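Long-range contact in putative outer membrane protein (LpxR) (Salmonella typhimurium, PDB 3FID), which is a lipid A deacylase of the outer membrane that modifies lipopolysaccharide by removing acyl chains from lipid A: residues His54-Ile59 / Phe82-Leu87. Residues are numbered along the deposited sequence; the frame is centred on the assembly and turned at random.
Sequences HIAQDI and FLHTGL. With ZN (zinc ion), chain E.
His54 and His84, on neighbouring strands, bind one zinc ion. His54 NE2 and His84 ND1 each lie 2.1 Å from the zinc, and water 2 and Asp104 of the next strand, 97-108, complete the site. The two rings meet rim to rim, with planes 68° apart. His84 CG sits between the backbone N and the carbonyl carbon (chi1 46°), which starts the ring toward the zinc. The far nitrogen of each ring is also held. His84 NE2 donates to Asp58 OD2 over 2.9 Å, close to the plane of the imidazole. It meets the anti side of the carboxylate, 30° out of the carboxylate plane. Asp58 OD1 has a hydrogen bond with Tyr33 and a salt bridge with Arg205, so the carboxylate is held through both oxygens. The zinc at ND1 and the carboxylate at NE2 together fix the turn of the His84 ring. His54 ND1 donates to water 1 at 2.7 Å.

Strands 49-60 and 80-94 are antiparallel neighbours in the beta-barrel wall of this outer membrane protein. His54, Ala56, Asp58, Phe82 and His84 share one face, and Ile55, Gln57, Leu83 and Thr85 the other. Three hydrogen-bonded pairs, His54-Gly86, Ala56-His84 and Asp58-Phe82, join the backbones. His54 O accepts twice, from Gly86 N and from Thr85 OG1, the latter at 2.8 Å.

The His84 ring is packed on both faces. Ala56 CB makes a CH-pi contact on one, 3.7 Å from the ring centroid. Phe82 CE2 covers the centre of the opposite face. Gly86 N lies over one face of His54, toward the rim. On the face with Ile55 and Leu83, Ile55 CD1 reaches Thr85 CB at 4.0 Å, and Leu83 CD1 touches Gln57 CB at 4.1 Å.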
loop_
_atom_site.group_PDB
_atom_site.type_symbol
_atom_site.label_atom_id
_atom_site.label_comp_id
_atom_site.label_asym_id
_atom_site.label_seq_id
_atom_site.Cartn_x
_atom_site.Cartn_y
_atom_site.Cartn_z
ATOM N N HIS A 54 1.491 -13.798 -0.267
ATOM C CA HIS A 54 0.975 -12.897 -1.285
ATOM C C HIS A 54 1.925 -12.788 -2.464
ATOM O O HIS A 54 3.097 -13.126 -2.351
ATOM C CB HIS A 54 0.756 -11.499 -0.708
ATOM C CG HIS A 54 2.028 -10.731 -0.506
ATOM N ND1 HIS A 54 2.850 -10.930 0.580
ATOM C CD2 HIS A 54 2.629 -9.789 -1.271
ATOM C CE1 HIS A 54 3.904 -10.132 0.481
ATOM N NE2 HIS A 54 3.784 -9.416 -0.626
ATOM N N ILE A 55 1.366 -12.361 -3.593
ATOM C CA ILE A 55 2.132 -11.919 -4.760
ATOM C C ILE A 55 1.527 -10.555 -5.139
ATOM O O ILE A 55 0.313 -10.343 -5.001
ATOM C CB ILE A 55 2.039 -12.937 -5.931
ATOM C CG1 ILE A 55 2.703 -12.394 -7.211
ATOM C CG2 ILE A 55 0.592 -13.282 -6.236
ATOM C CD1 ILE A 55 4.233 -12.740 -7.374
ATOM N N ALA A 56 2.370 -9.631 -5.607
ATOM C CA ALA A 56 1.870 -8.300 -5.938
ATOM C C ALA A 56 2.756 -7.600 -6.972
ATOM O O ALA A 56 3.938 -7.940 -7.112
ATOM C CB ALA A 56 1.765 -7.460 -4.663
ATOM N N GLN A 57 2.162 -6.649 -7.680
ATOM C CA GLN A 57 2.904 -5.767 -8.594
ATOM C C GLN A 57 2.423 -4.335 -8.385
ATOM O O GLN A 57 1.224 -4.045 -8.453
ATOM C CB GLN A 57 2.703 -6.170 -10.060
ATOM C CG GLN A 57 3.702 -5.451 -11.027
ATOM C CD GLN A 57 3.182 -5.306 -12.441
ATOM O OE1 GLN A 57 2.013 -4.984 -12.662
ATOM N NE2 GLN A 57 4.051 -5.554 -13.412
ATOM N N ASP A 58 3.363 -3.444 -8.110
ATOM C CA ASP A 58 3.049 -2.029 -7.977
ATOM C C ASP A 58 3.845 -1.232 -8.994
ATOM O O ASP A 58 5.007 -1.544 -9.226
ATOM C CB ASP A 58 3.401 -1.598 -6.575
ATOM C CG ASP A 58 2.531 -2.288 -5.560
ATOM O OD1 ASP A 58 1.289 -2.124 -5.681
ATOM O OD2 ASP A 58 3.096 -3.003 -4.713
ATOM N N ILE A 59 3.186 -0.243 -9.607
ATOM C CA ILE A 59 3.722 0.519 -10.743
ATOM C C ILE A 59 3.725 2.004 -10.347
ATOM O O ILE A 59 2.721 2.510 -9.806
ATOM C CB ILE A 59 2.860 0.299 -11.996
ATOM C CG1 ILE A 59 2.734 -1.215 -12.298
ATOM C CG2 ILE A 59 3.453 1.068 -13.256
ATOM C CD1 ILE A 59 1.904 -1.506 -13.564
ATOM N N PHE A 82 7.580 -2.612 -9.000
ATOM C CA PHE A 82 8.049 -3.454 -7.917
ATOM C C PHE A 82 7.175 -4.717 -7.958
ATOM O O PHE A 82 5.973 -4.636 -7.782
ATOM C CB PHE A 82 7.849 -2.669 -6.615
ATOM C CG PHE A 82 8.162 -3.445 -5.351
ATOM C CD1 PHE A 82 9.185 -4.393 -5.309
ATOM C CD2 PHE A 82 7.459 -3.149 -4.184
ATOM C CE1 PHE A 82 9.503 -5.046 -4.117
ATOM C CE2 PHE A 82 7.747 -3.811 -2.986
ATOM C CZ PHE A 82 8.775 -4.762 -2.960
ATOM N N LEU A 83 7.790 -5.863 -8.224
ATOM C CA LEU A 83 7.081 -7.157 -8.271
ATOM C C LEU A 83 7.561 -7.978 -7.081
ATOM O O LEU A 83 8.757 -8.115 -6.876
ATOM C CB LEU A 83 7.438 -7.896 -9.557
ATOM C CG LEU A 83 6.841 -9.297 -9.749
ATOM C CD1 LEU A 83 5.295 -9.305 -10.019
ATOM C CD2 LEU A 83 7.616 -9.866 -10.938
ATOM N N HIS A 84 6.642 -8.490 -6.269
ATOM C CA HIS A 84 7.086 -9.052 -4.982
ATOM C C HIS A 84 6.210 -10.189 -4.495
ATOM O O HIS A 84 5.059 -10.295 -4.865
ATOM C CB HIS A 84 7.229 -7.967 -3.902
ATOM C CG HIS A 84 6.071 -7.007 -3.822
ATOM N ND1 HIS A 84 5.246 -6.919 -2.723
ATOM C CD2 HIS A 84 5.628 -6.073 -4.695
ATOM C CE1 HIS A 84 4.349 -5.966 -2.923
ATOM N NE2 HIS A 84 4.548 -5.455 -4.124
ATOM N N THR A 85 6.801 -11.067 -3.685
ATOM C CA THR A 85 6.035 -12.128 -3.084
ATOM C C THR A 85 6.589 -12.288 -1.693
ATOM O O THR A 85 7.748 -12.023 -1.465
ATOM C CB THR A 85 6.117 -13.468 -3.902
ATOM O OG1 THR A 85 5.330 -14.474 -3.249
ATOM C CG2 THR A 85 7.548 -13.964 -4.082
ATOM N N GLY A 86 5.778 -12.743 -0.750
ATOM C CA GLY A 86 6.369 -13.005 0.541
ATOM C C GLY A 86 5.458 -13.743 1.492
ATOM O O GLY A 86 4.372 -14.148 1.126
ATOM N N LEU A 87 5.926 -13.844 2.727
ATOM C CA LEU A 87 5.233 -14.512 3.803
ATOM C C LEU A 87 5.240 -13.584 5.008
ATOM O O LEU A 87 6.199 -12.818 5.206
ATOM C CB LEU A 87 6.005 -15.781 4.179
ATOM C CG LEU A 87 5.930 -16.959 3.203
ATOM C CD1 LEU A 87 7.048 -17.947 3.545
ATOM C CD2 LEU A 87 4.538 -17.615 3.259
HETATM ZN ZN ZN E . 5.119 -7.865 -0.860
HETATM O O HOH W 1 2.243 -12.244 2.872
HETATM O O HOH W 2 4.644 -6.142 0.535
#